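Local coordinates for Fe-regulated protein B (Neisseria meningitidis, PDB 4AIP) that transports iron across the meningococcal outer membrane as a TonB-dependent transporter, probably by way of siderophore uptake, at residues Q63-R68 / G588-A593; I488-P491 / W495-S498; A562-Q567 / P626-Q631; A641-N646 / F691-P696. All blocks are in the same frame, centred on the assembly; numbering follows the deposited sequence.

All four contacts involve the beta-barrel, and interaction 1 ties the N-terminal plug region to its strand 575-597. Interaction 2, the end of hairpin 475-490/495-506, lies about 14 Å from it between centres and touches it where Q63 CA meets S498 OG at 3.3 Å. Interaction 3, about 26 Å from interaction 1 between centres, involves strand 548-563, the neighbour of 575-597. Interaction 4 is about 45 Å from interaction 3 between centres, on the opposite side of the chain's centre. Along the chain, interaction 1 spans interaction 2 and alternates with interaction 3, while interaction 4 comes last. Interaction 2 joins adjacent strands, interaction 4 reaches across an intervening one, and interaction 1 links plug to barrel over 520 residues.

Interaction 1 (Q63-R68 / G588-A593); sequences QGSKIR and GYELGA
R68 and E590 make the charged part of this contact. NH1 of R68 lies 2.6 Å from OE2 of E590 in a salt bridge, and the oxygen meets the guanidinium at its edge, close to its plane. The pairing uses one oxygen and one nitrogen and is not a two-pronged grip: guanidinium and carboxylate planes are turned 42° apart. The arginine reaches across from the start of strand 67-73 with its chain extended from CG to NE. E590 arrives from strand 575-597 with CG anti to the backbone N (chi1 -176°) and the rest of its chain extended. Its other oxygen, OE1, forms a salt bridge with K151, so the carboxylate lies between two basic groups, which would favour its ionised form.

Van der Waals contact comes from S65, whose OG lies over one face of the E590 carboxylate, 3.2 Å from CD of E590. The same OG is 3.4 Å from OE2 of E590, but from above the plane the angle is poor for a hydrogen bond.

Backbone geometry brings S65 there. A type II' turn runs from Q63 to K66, closed by a bond from K66 N to Q63 O of 3.0 Å, with G64 taking positive phi at its corner. The CA atoms of S65 and E590 come within 6.9 Å, and S65 N is held by OG of S553 on barrel strand 548-563. R68 is also paired through its backbone with V149. A salt bridge between plug and inner barrel wall, with its glutamate buried, suits the interface of TonB-dependent transporters, where the plug domain fills the barrel lumen.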
loop_
_atom_site.group_PDB
_atom_site.type_symbol
_atom_site.label_atom_id
_atom_site.label_comp_id
_atom_site.label_asym_id
_atom_site.label_seq_id
_atom_site.Cartn_x
_atom_site.Cartn_y
_atom_site.Cartn_z
ATOM N N GLN B 63 -29.654 -29.641 21.437
ATOM C CA GLN B 63 -29.472 -29.257 22.827
ATOM C C GLN B 63 -30.187 -27.948 23.119
ATOM O O GLN B 63 -29.640 -27.047 23.736
ATOM C CB GLN B 63 -28.007 -29.220 23.183
ATOM C CG GLN B 63 -27.425 -30.603 23.240
ATOM C CD GLN B 63 -25.956 -30.592 23.427
ATOM O OE1 GLN B 63 -25.198 -31.100 22.559
ATOM N NE2 GLN B 63 -25.510 -30.003 24.562
ATOM N N GLY B 64 -31.448 -27.910 22.686
ATOM C CA GLY B 64 -32.219 -26.701 22.624
ATOM C C GLY B 64 -31.460 -25.645 21.836
ATOM O O GLY B 64 -31.359 -25.690 20.603
ATOM N N SER B 65 -30.854 -24.744 22.585
ATOM C CA SER B 65 -30.261 -23.559 22.025
ATOM C C SER B 65 -28.775 -23.408 22.419
ATOM O O SER B 65 -28.118 -22.375 22.128
ATOM C CB SER B 65 -31.069 -22.353 22.528
ATOM O OG SER B 65 -30.574 -21.171 22.010
ATOM N N LYS B 66 -28.242 -24.431 23.075
ATOM C CA LYS B 66 -26.883 -24.365 23.550
ATOM C C LYS B 66 -25.759 -24.575 22.478
ATOM O O LYS B 66 -24.638 -24.098 22.643
ATOM C CB LYS B 66 -26.762 -25.298 24.723
ATOM C CG LYS B 66 -25.397 -25.702 25.108
ATOM C CD LYS B 66 -25.497 -26.928 25.985
ATOM C CE LYS B 66 -24.125 -27.449 26.449
ATOM N NZ LYS B 66 -23.411 -26.458 27.297
ATOM N N ILE B 67 -26.094 -25.257 21.394
ATOM C CA ILE B 67 -25.195 -25.423 20.276
ATOM C C ILE B 67 -26.011 -25.009 19.095
ATOM O O ILE B 67 -27.061 -25.597 18.819
ATOM C CB ILE B 67 -24.692 -26.910 20.130
ATOM C CG1 ILE B 67 -23.751 -27.247 21.286
ATOM C CG2 ILE B 67 -23.928 -27.111 18.853
ATOM C CD1 ILE B 67 -23.506 -28.757 21.461
ATOM N N ARG B 68 -25.543 -23.958 18.439
ATOM C CA ARG B 68 -26.191 -23.485 17.240
ATOM C C ARG B 68 -25.158 -23.565 16.130
ATOM O O ARG B 68 -24.164 -22.806 16.097
ATOM C CB ARG B 68 -26.791 -22.109 17.429
ATOM C CG ARG B 68 -28.283 -22.041 17.068
ATOM C CD ARG B 68 -28.926 -20.970 17.942
ATOM N NE ARG B 68 -30.265 -20.590 17.451
ATOM C CZ ARG B 68 -31.148 -19.863 18.162
ATOM N NH1 ARG B 68 -30.851 -19.463 19.407
ATOM N NH2 ARG B 68 -32.358 -19.583 17.653
ATOM N N GLY B 588 -29.812 -18.434 33.236
ATOM C CA GLY B 588 -30.828 -17.744 32.447
ATOM C C GLY B 588 -31.460 -18.648 31.421
ATOM O O GLY B 588 -31.469 -19.853 31.571
ATOM N N TYR B 589 -31.952 -18.058 30.356
ATOM C CA TYR B 589 -32.716 -18.773 29.422
ATOM C C TYR B 589 -32.570 -18.084 28.088
ATOM O O TYR B 589 -32.075 -16.947 28.025
ATOM C CB TYR B 589 -34.200 -18.829 29.888
ATOM C CG TYR B 589 -34.857 -17.475 30.036
ATOM C CD1 TYR B 589 -34.575 -16.665 31.160
ATOM C CD2 TYR B 589 -35.707 -16.980 29.054
ATOM C CE1 TYR B 589 -35.169 -15.412 31.340
ATOM C CE2 TYR B 589 -36.336 -15.686 29.214
ATOM C CZ TYR B 589 -36.056 -14.918 30.352
ATOM O OH TYR B 589 -36.634 -13.676 30.534
ATOM N N GLU B 590 -32.962 -18.833 27.050
ATOM C CA GLU B 590 -33.170 -18.407 25.667
ATOM C C GLU B 590 -34.391 -19.171 25.054
ATOM O O GLU B 590 -34.521 -20.412 25.214
ATOM C CB GLU B 590 -31.956 -18.729 24.815
ATOM C CG GLU B 590 -32.033 -18.243 23.351
ATOM C CD GLU B 590 -30.605 -18.012 22.703
ATOM O OE1 GLU B 590 -29.573 -18.034 23.465
ATOM O OE2 GLU B 590 -30.541 -17.830 21.447
ATOM N N LEU B 591 -35.249 -18.426 24.349
ATOM C CA LEU B 591 -36.276 -18.990 23.519
ATOM C C LEU B 591 -36.053 -18.556 22.053
ATOM O O LEU B 591 -35.506 -17.476 21.776
ATOM C CB LEU B 591 -37.661 -18.539 24.011
ATOM C CG LEU B 591 -38.093 -19.093 25.377
ATOM C CD1 LEU B 591 -39.306 -18.357 25.945
ATOM C CD2 LEU B 591 -38.373 -20.611 25.306
ATOM N N GLY B 592 -36.474 -19.387 21.117
ATOM C CA GLY B 592 -36.462 -19.002 19.713
ATOM C C GLY B 592 -37.622 -19.718 19.001
ATOM O O GLY B 592 -38.024 -20.851 19.402
ATOM N N ALA B 593 -38.167 -19.071 17.974
ATOM C CA ALA B 593 -39.203 -19.678 17.152
ATOM C C ALA B 593 -39.053 -19.125 15.781
ATOM O O ALA B 593 -38.533 -17.998 15.614
ATOM C CB ALA B 593 -40.576 -19.339 17.654
#

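Interaction 2 (I488-P491 / W495-S498); sequences IWQP and WSFS
W489 and F497 face each other as a hydrogen-bonded antiparallel pair: W489 N reaches F497 O at 2.9 Å, and F497 N reaches W489 O at 3.0 Å. Their side chains leave on the same face of the strands and run side by side, with CE3 of W489 3.7 Å from CD1 of F497. The rings are oblique, centroids 5.6 Å apart and planes at 35°. P491 fills the angle between them. Its CG sits over the centre of the W489 ring, 3.3 Å above the plane, while the same atom lies 3.8 Å from CE1 of F497 at that ring's edge. I488 and S498, the next pair, are non-hydrogen-bonded, and CA of I488 instead makes a CH...O contact of 3.4 Å with F497 O.

The two segments are the facing ends of strands 475-490 and 495-506, an antiparallel beta hairpin of the transmembrane barrel closed by a short turn, as successive strands of such barrels commonly are. Over 488-490 and 495-498 the directions differ by 160°.

Beyond these pairs, Q490 lays its CG 3.3 Å from W495 O. Its amide chain, with CG anti to the backbone N at chi1 170°, carries OE1 to a hydrogen bond with R62 NE. S498 OG bonds to R62 O and I488 touches the same residue, so the side that carries I488 and S498 meets R62 near the N-terminus; S496 touches R62 as well. On the aromatic face, W489 stacks on F455 of the preceding strand, and F497 packs on F541 of strand 532-544.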
loop_
_atom_site.group_PDB
_atom_site.type_symbol
_atom_site.label_atom_id
_atom_site.label_comp_id
_atom_site.label_asym_id
_atom_site.label_seq_id
_atom_site.Cartn_x
_atom_site.Cartn_y
_atom_site.Cartn_z
ATOM N N ILE B 488 -29.692 -36.632 25.270
ATOM C CA ILE B 488 -30.725 -36.138 24.401
ATOM C C ILE B 488 -31.781 -37.232 24.251
ATOM O O ILE B 488 -31.465 -38.413 24.063
ATOM C CB ILE B 488 -30.211 -35.752 22.996
ATOM C CG1 ILE B 488 -29.107 -34.690 23.070
ATOM C CG2 ILE B 488 -31.396 -35.301 22.125
ATOM C CD1 ILE B 488 -28.178 -34.682 21.823
ATOM N N TRP B 489 -33.038 -36.811 24.305
ATOM C CA TRP B 489 -34.136 -37.711 24.091
ATOM C C TRP B 489 -35.012 -37.257 22.943
ATOM O O TRP B 489 -35.514 -36.161 22.928
ATOM C CB TRP B 489 -34.906 -37.823 25.391
ATOM C CG TRP B 489 -36.060 -38.744 25.313
ATOM C CD1 TRP B 489 -36.099 -39.983 24.754
ATOM C CD2 TRP B 489 -37.352 -38.474 25.809
ATOM N NE1 TRP B 489 -37.350 -40.505 24.854
ATOM C CE2 TRP B 489 -38.151 -39.610 25.519
ATOM C CE3 TRP B 489 -37.918 -37.377 26.482
ATOM C CZ2 TRP B 489 -39.510 -39.700 25.892
ATOM C CZ3 TRP B 489 -39.243 -37.439 26.851
ATOM C CH2 TRP B 489 -40.048 -38.603 26.548
ATOM N N GLN B 490 -35.195 -38.125 21.975
ATOM C CA GLN B 490 -35.994 -37.808 20.836
ATOM C C GLN B 490 -37.145 -38.809 20.649
ATOM O O GLN B 490 -37.072 -39.729 19.847
ATOM C CB GLN B 490 -35.124 -37.672 19.582
ATOM C CG GLN B 490 -35.945 -37.576 18.324
ATOM C CD GLN B 490 -35.322 -36.759 17.205
ATOM O OE1 GLN B 490 -34.086 -36.676 17.052
ATOM N NE2 GLN B 490 -36.197 -36.137 16.389
ATOM N N PRO B 491 -38.240 -38.593 21.377
ATOM C CA PRO B 491 -39.410 -39.482 21.414
ATOM C C PRO B 491 -40.277 -39.498 20.178
ATOM O O PRO B 491 -40.990 -40.469 19.959
ATOM C CB PRO B 491 -40.242 -38.931 22.552
ATOM C CG PRO B 491 -39.535 -37.763 23.071
ATOM C CD PRO B 491 -38.397 -37.414 22.233
ATOM N N TRP B 495 -39.464 -33.782 17.907
ATOM C CA TRP B 495 -39.127 -33.329 19.264
ATOM C C TRP B 495 -37.850 -33.897 19.809
ATOM O O TRP B 495 -37.670 -35.141 19.750
ATOM C CB TRP B 495 -40.172 -33.806 20.242
ATOM C CG TRP B 495 -41.506 -33.244 20.105
ATOM C CD1 TRP B 495 -42.573 -33.770 19.396
ATOM C CD2 TRP B 495 -42.000 -32.072 20.759
ATOM N NE1 TRP B 495 -43.696 -32.966 19.556
ATOM C CE2 TRP B 495 -43.372 -31.919 20.382
ATOM C CE3 TRP B 495 -41.408 -31.112 21.616
ATOM C CZ2 TRP B 495 -44.165 -30.841 20.825
ATOM C CZ3 TRP B 495 -42.191 -30.022 22.056
ATOM C CH2 TRP B 495 -43.568 -29.899 21.667
ATOM N N SER B 496 -37.045 -33.020 20.436
ATOM C CA SER B 496 -35.957 -33.417 21.304
ATOM C C SER B 496 -36.044 -32.683 22.598
ATOM O O SER B 496 -36.627 -31.621 22.642
ATOM C CB SER B 496 -34.627 -33.044 20.686
ATOM O OG SER B 496 -34.636 -33.421 19.328
ATOM N N PHE B 497 -35.422 -33.245 23.641
ATOM C CA PHE B 497 -35.271 -32.615 24.932
ATOM C C PHE B 497 -33.873 -32.992 25.380
ATOM O O PHE B 497 -33.336 -34.010 24.932
ATOM C CB PHE B 497 -36.313 -33.147 25.923
ATOM C CG PHE B 497 -37.718 -33.125 25.395
ATOM C CD1 PHE B 497 -38.187 -34.159 24.580
ATOM C CD2 PHE B 497 -38.562 -32.072 25.699
ATOM C CE1 PHE B 497 -39.486 -34.137 24.062
ATOM C CE2 PHE B 497 -39.837 -32.012 25.179
ATOM C CZ PHE B 497 -40.317 -33.059 24.356
ATOM N N SER B 498 -33.285 -32.199 26.267
ATOM C CA SER B 498 -31.862 -32.254 26.481
ATOM C C SER B 498 -31.527 -31.864 27.853
ATOM O O SER B 498 -32.219 -31.027 28.457
ATOM C CB SER B 498 -31.171 -31.176 25.675
ATOM O OG SER B 498 -31.610 -31.219 24.357
#

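Interaction 3 (A562-Q567 / P626-Q631); sequences ALANPQ and PEFGAQ
A chi1 of -65° places CG of F628 beside its own backbone N and anti to its carbonyl carbon, which aims the ring axis, and so CZ, at A564. Chi2 of -73° sets only the tilt of the ring, and with it where CE1 comes to lie near L563 O. The methyl group of A564 needs no torsion of its own to get there, since CB points toward the loop that carries the phenylalanine. The rest of the contact is small. CB of A564 lies 3.7 Å from CZ of F628 and 4.1 Å from CE1 of the same ring, an oblique approach to the outer end of the ring. CE1 of F628 also comes within 4.0 Å of L563 O, a loose contact with the backbone. The backbones themselves stay well apart, with the CA atoms of A564 and F628 8.8 Å from each other.

Within its own segment the ring is flanked by E627, whose CD stands 4.1 Å above the plane, offset toward the rim. F613 of strand 600-615, together with S623 and N115, adds further contacts to F628.

A562-Q567 is the end of strand 548-563 and the chain beyond it, while P626-Q631 belongs to the connection between strands 600-615 and 635-644. That connection folds inward to the plug region, where F628 pairs through its backbone with G113 and E627 with N115. N565 is backbone hydrogen-bonded to L621 of the same connection.

No hydrogen bond or ion pair links the two segments, and only 88 Å² is buried between them; this is mainly a methyl-to-ring dispersion contact, with one loose approach to a carbonyl oxygen, and without directional bonds it imposes little exact geometry on either chain.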
loop_
_atom_site.group_PDB
_atom_site.type_symbol
_atom_site.label_atom_id
_atom_site.label_comp_id
_atom_site.label_asym_id
_atom_site.label_seq_id
_atom_site.Cartn_x
_atom_site.Cartn_y
_atom_site.Cartn_z
ATOM N N ALA B 562 -12.110 -18.017 39.967
ATOM C CA ALA B 562 -11.976 -16.881 39.071
ATOM C C ALA B 562 -10.775 -16.006 39.424
ATOM O O ALA B 562 -10.432 -15.833 40.609
ATOM C CB ALA B 562 -13.236 -16.057 39.099
ATOM N N LEU B 563 -10.150 -15.415 38.399
ATOM C CA LEU B 563 -8.952 -14.647 38.597
ATOM C C LEU B 563 -9.155 -13.372 37.887
ATOM O O LEU B 563 -9.647 -13.364 36.761
ATOM C CB LEU B 563 -7.733 -15.287 37.903
ATOM C CG LEU B 563 -7.453 -16.778 38.083
ATOM C CD1 LEU B 563 -7.869 -17.559 36.829
ATOM C CD2 LEU B 563 -5.982 -16.887 38.345
ATOM N N ALA B 564 -8.686 -12.270 38.451
ATOM C CA ALA B 564 -8.782 -11.072 37.652
ATOM C C ALA B 564 -7.597 -10.172 37.846
ATOM O O ALA B 564 -6.655 -10.235 37.072
ATOM C CB ALA B 564 -10.094 -10.346 37.902
ATOM N N ASN B 565 -7.623 -9.344 38.866
ATOM C CA ASN B 565 -6.543 -8.430 39.069
ATOM C C ASN B 565 -5.535 -9.059 40.049
ATOM O O ASN B 565 -5.900 -9.900 40.886
ATOM C CB ASN B 565 -7.067 -7.102 39.616
ATOM C CG ASN B 565 -7.859 -6.270 38.572
ATOM O OD1 ASN B 565 -7.660 -6.386 37.345
ATOM N ND2 ASN B 565 -8.752 -5.430 39.060
ATOM N N PRO B 566 -4.258 -8.637 39.966
ATOM C CA PRO B 566 -3.272 -9.287 40.791
ATOM C C PRO B 566 -3.231 -8.770 42.254
ATOM O O PRO B 566 -3.674 -7.650 42.559
ATOM C CB PRO B 566 -1.972 -9.009 40.039
ATOM C CG PRO B 566 -2.183 -7.687 39.444
ATOM C CD PRO B 566 -3.664 -7.533 39.186
ATOM N N GLN B 567 -2.704 -9.613 43.147
ATOM C CA GLN B 567 -2.624 -9.314 44.557
ATOM C C GLN B 567 -1.225 -8.802 44.838
ATOM O O GLN B 567 -0.273 -9.240 44.215
ATOM C CB GLN B 567 -2.928 -10.566 45.380
ATOM C CG GLN B 567 -1.776 -11.576 45.401
ATOM C CD GLN B 567 -1.946 -12.702 46.406
ATOM O OE1 GLN B 567 -2.973 -12.823 47.043
ATOM N NE2 GLN B 567 -0.920 -13.536 46.542
ATOM N N PRO B 626 -15.508 -4.882 30.918
ATOM C CA PRO B 626 -16.448 -5.525 30.026
ATOM C C PRO B 626 -15.907 -6.834 29.437
ATOM O O PRO B 626 -16.678 -7.710 29.063
ATOM C CB PRO B 626 -16.688 -4.458 28.953
ATOM C CG PRO B 626 -15.597 -3.432 29.156
ATOM C CD PRO B 626 -15.248 -3.476 30.545
ATOM N N GLU B 627 -14.596 -6.971 29.358
ATOM C CA GLU B 627 -13.930 -8.236 29.056
ATOM C C GLU B 627 -14.524 -9.463 29.861
ATOM O O GLU B 627 -14.654 -10.596 29.358
ATOM C CB GLU B 627 -12.475 -7.948 29.377
ATOM C CG GLU B 627 -11.541 -9.067 29.470
ATOM C CD GLU B 627 -10.331 -8.748 30.334
ATOM O OE1 GLU B 627 -10.252 -7.675 30.972
ATOM O OE2 GLU B 627 -9.439 -9.615 30.390
ATOM N N PHE B 628 -14.903 -9.209 31.113
ATOM C CA PHE B 628 -15.393 -10.269 31.973
ATOM C C PHE B 628 -16.878 -10.521 31.663
ATOM O O PHE B 628 -17.284 -11.682 31.481
ATOM C CB PHE B 628 -15.123 -9.953 33.464
ATOM C CG PHE B 628 -13.654 -9.896 33.803
ATOM C CD1 PHE B 628 -12.891 -11.078 33.877
ATOM C CD2 PHE B 628 -13.024 -8.675 33.984
ATOM C CE1 PHE B 628 -11.496 -11.057 34.130
ATOM C CE2 PHE B 628 -11.625 -8.628 34.245
ATOM C CZ PHE B 628 -10.853 -9.836 34.323
ATOM N N GLY B 629 -17.660 -9.440 31.533
ATOM C CA GLY B 629 -19.048 -9.585 31.215
ATOM C C GLY B 629 -19.754 -8.281 31.338
ATOM O O GLY B 629 -19.157 -7.254 31.677
ATOM N N ALA B 630 -21.047 -8.309 31.064
ATOM C CA ALA B 630 -21.892 -7.156 31.356
ATOM C C ALA B 630 -23.245 -7.689 31.690
ATOM O O ALA B 630 -23.620 -8.718 31.138
ATOM C CB ALA B 630 -21.998 -6.234 30.146
ATOM N N GLN B 631 -23.964 -7.020 32.601
ATOM C CA GLN B 631 -25.377 -7.323 32.811
ATOM C C GLN B 631 -26.175 -6.616 31.747
ATOM O O GLN B 631 -26.480 -5.423 31.860
ATOM C CB GLN B 631 -25.908 -6.959 34.208
ATOM C CG GLN B 631 -27.426 -7.255 34.338
ATOM C CD GLN B 631 -27.752 -8.727 34.281
ATOM O OE1 GLN B 631 -27.509 -9.475 35.221
ATOM N NE2 GLN B 631 -28.280 -9.156 33.168
#

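Interaction 4 (A641-N646 / F691-P696); sequences AYRFQN and FANWKP
The guanidinium of R643 has CE of K695 over one face, with NH2 of R643 3.6 Å from that carbon, and OD1 of N693 at its edge, near the plane. NH2 of R643 donates to N693 OD1 at 2.5 Å, so short that the exact length is doubtful, and the angle at the hydrogen is a bent 135°. Guanidinium and amide planes stand 70° apart. R643 starts extended, CG anti to the backbone N (chi1 178°), then bends at chi2 and chi3 to bring its NH2 down to the asparagine. K695 crosses it at about a right angle; its NZ is held by a salt bridge to E79 and a hydrogen bond to N703, which probably eases the nearness of two like charges. Further along, the F691 ring meets A641 obliquely, CZ of F691 being 4.1 Å from CB of A641.

Strands 635-644 and 681-694 are not neighbours in the barrel: 649-662 runs between them, and the CA atoms of R643 and N693 are 9.0 Å apart. The side chains therefore reach over that strand. E79, just past helix 74-77 of the plug region, touches R643 and N693 as well, while strand 702-709 supplies N703 and N705 to ND2 of N693.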
loop_
_atom_site.group_PDB
_atom_site.type_symbol
_atom_site.label_atom_id
_atom_site.label_comp_id
_atom_site.label_asym_id
_atom_site.label_seq_id
_atom_site.Cartn_x
_atom_site.Cartn_y
_atom_site.Cartn_z
ATOM N N ALA B 641 -39.661 -11.699 6.642
ATOM C CA ALA B 641 -39.111 -11.547 5.310
ATOM C C ALA B 641 -39.992 -12.278 4.367
ATOM O O ALA B 641 -40.625 -13.257 4.745
ATOM C CB ALA B 641 -37.672 -12.123 5.228
ATOM N N TYR B 642 -40.022 -11.809 3.138
ATOM C CA TYR B 642 -40.774 -12.480 2.108
ATOM C C TYR B 642 -39.970 -12.582 0.813
ATOM O O TYR B 642 -39.414 -11.587 0.351
ATOM C CB TYR B 642 -42.158 -11.793 1.881
ATOM C CG TYR B 642 -42.971 -12.615 0.923
ATOM C CD1 TYR B 642 -43.469 -13.887 1.290
ATOM C CD2 TYR B 642 -43.175 -12.181 -0.367
ATOM C CE1 TYR B 642 -44.186 -14.711 0.342
ATOM C CE2 TYR B 642 -43.874 -12.978 -1.324
ATOM C CZ TYR B 642 -44.383 -14.229 -0.968
ATOM O OH TYR B 642 -45.080 -14.960 -1.938
ATOM N N ARG B 643 -39.963 -13.774 0.211
ATOM C CA ARG B 643 -39.265 -13.996 -1.055
ATOM C C ARG B 643 -40.191 -14.181 -2.266
ATOM O O ARG B 643 -40.904 -15.184 -2.354
ATOM C CB ARG B 643 -38.277 -15.195 -0.968
ATOM C CG ARG B 643 -37.591 -15.415 -2.353
ATOM C CD ARG B 643 -36.138 -15.821 -2.278
ATOM N NE ARG B 643 -35.192 -14.814 -2.775
ATOM C CZ ARG B 643 -34.207 -14.319 -2.043
ATOM N NH1 ARG B 643 -34.101 -14.690 -0.791
ATOM N NH2 ARG B 643 -33.374 -13.421 -2.543
ATOM N N PHE B 644 -40.158 -13.246 -3.220
ATOM C CA PHE B 644 -41.107 -13.281 -4.335
ATOM C C PHE B 644 -40.620 -14.226 -5.348
ATOM O O PHE B 644 -39.420 -14.236 -5.645
ATOM C CB PHE B 644 -41.218 -11.937 -5.008
ATOM C CG PHE B 644 -41.805 -10.904 -4.146
ATOM C CD1 PHE B 644 -41.019 -10.264 -3.193
ATOM C CD2 PHE B 644 -43.172 -10.576 -4.258
ATOM C CE1 PHE B 644 -41.557 -9.308 -2.380
ATOM C CE2 PHE B 644 -43.721 -9.604 -3.448
ATOM C CZ PHE B 644 -42.914 -8.961 -2.507
ATOM N N GLN B 645 -41.523 -15.008 -5.926
ATOM C CA GLN B 645 -41.036 -15.917 -6.965
ATOM C C GLN B 645 -40.503 -15.192 -8.186
ATOM O O GLN B 645 -39.418 -15.533 -8.677
ATOM C CB GLN B 645 -41.964 -17.090 -7.265
ATOM C CG GLN B 645 -41.635 -18.315 -6.394
ATOM C CD GLN B 645 -40.073 -18.574 -6.173
ATOM O OE1 GLN B 645 -39.213 -17.655 -6.276
ATOM N NE2 GLN B 645 -39.735 -19.829 -5.850
ATOM N N ASN B 646 -41.204 -14.126 -8.589
ATOM C CA ASN B 646 -40.778 -13.282 -9.713
ATOM C C ASN B 646 -40.955 -11.795 -9.489
ATOM O O ASN B 646 -42.070 -11.362 -9.295
ATOM C CB ASN B 646 -41.591 -13.620 -10.965
ATOM C CG ASN B 646 -40.825 -13.312 -12.212
ATOM O OD1 ASN B 646 -41.103 -12.344 -12.896
ATOM N ND2 ASN B 646 -39.797 -14.114 -12.485
ATOM N N PHE B 691 -34.310 -4.577 4.642
ATOM C CA PHE B 691 -33.266 -4.985 3.673
ATOM C C PHE B 691 -33.960 -5.571 2.510
ATOM O O PHE B 691 -35.155 -5.955 2.619
ATOM C CB PHE B 691 -32.314 -6.068 4.236
ATOM C CG PHE B 691 -33.046 -7.331 4.743
ATOM C CD1 PHE B 691 -33.348 -8.397 3.879
ATOM C CD2 PHE B 691 -33.468 -7.403 6.086
ATOM C CE1 PHE B 691 -34.062 -9.540 4.370
ATOM C CE2 PHE B 691 -34.175 -8.524 6.597
ATOM C CZ PHE B 691 -34.466 -9.596 5.764
ATOM N N ALA B 692 -33.189 -5.720 1.427
ATOM C CA ALA B 692 -33.636 -6.378 0.250
ATOM C C ALA B 692 -32.437 -7.131 -0.367
ATOM O O ALA B 692 -31.316 -6.611 -0.402
ATOM C CB ALA B 692 -34.183 -5.344 -0.693
ATOM N N ASN B 693 -32.686 -8.345 -0.862
ATOM C CA ASN B 693 -31.728 -9.072 -1.680
ATOM C C ASN B 693 -32.335 -9.368 -3.070
ATOM O O ASN B 693 -33.354 -10.077 -3.202
ATOM C CB ASN B 693 -31.323 -10.370 -0.975
ATOM C CG ASN B 693 -30.608 -11.361 -1.890
ATOM O OD1 ASN B 693 -31.166 -12.372 -2.266
ATOM N ND2 ASN B 693 -29.361 -11.074 -2.231
ATOM N N TRP B 694 -31.741 -8.813 -4.112
ATOM C CA TRP B 694 -32.147 -9.300 -5.437
ATOM C C TRP B 694 -31.136 -9.996 -6.266
ATOM O O TRP B 694 -29.930 -9.709 -6.192
ATOM C CB TRP B 694 -33.079 -8.355 -6.215
ATOM C CG TRP B 694 -32.658 -7.491 -7.286
ATOM C CD1 TRP B 694 -31.916 -6.325 -7.188
ATOM C CD2 TRP B 694 -33.069 -7.577 -8.661
ATOM N NE1 TRP B 694 -31.775 -5.715 -8.466
ATOM C CE2 TRP B 694 -32.455 -6.482 -9.373
ATOM C CE3 TRP B 694 -33.785 -8.523 -9.373
ATOM C CZ2 TRP B 694 -32.622 -6.269 -10.725
ATOM C CZ3 TRP B 694 -33.955 -8.321 -10.747
ATOM C CH2 TRP B 694 -33.365 -7.191 -11.412
ATOM N N LYS B 695 -31.660 -10.971 -6.987
ATOM C CA LYS B 695 -30.883 -11.919 -7.667
ATOM C C LYS B 695 -31.357 -11.778 -9.070
ATOM O O LYS B 695 -32.211 -12.566 -9.513
ATOM C CB LYS B 695 -31.190 -13.335 -7.161
ATOM C CG LYS B 695 -30.579 -13.739 -5.815
ATOM C CD LYS B 695 -31.028 -15.142 -5.471
ATOM C CE LYS B 695 -30.773 -15.448 -4.013
ATOM N NZ LYS B 695 -29.297 -15.351 -3.741
ATOM N N PRO B 696 -30.809 -10.802 -9.798
ATOM C CA PRO B 696 -31.296 -10.431 -11.118
ATOM C C PRO B 696 -31.148 -11.513 -12.176
ATOM O O PRO B 696 -31.726 -11.404 -13.250
ATOM C CB PRO B 696 -30.413 -9.232 -11.465
ATOM C CG PRO B 696 -29.804 -8.770 -10.143
ATOM C CD PRO B 696 -29.595 -10.050 -9.444
#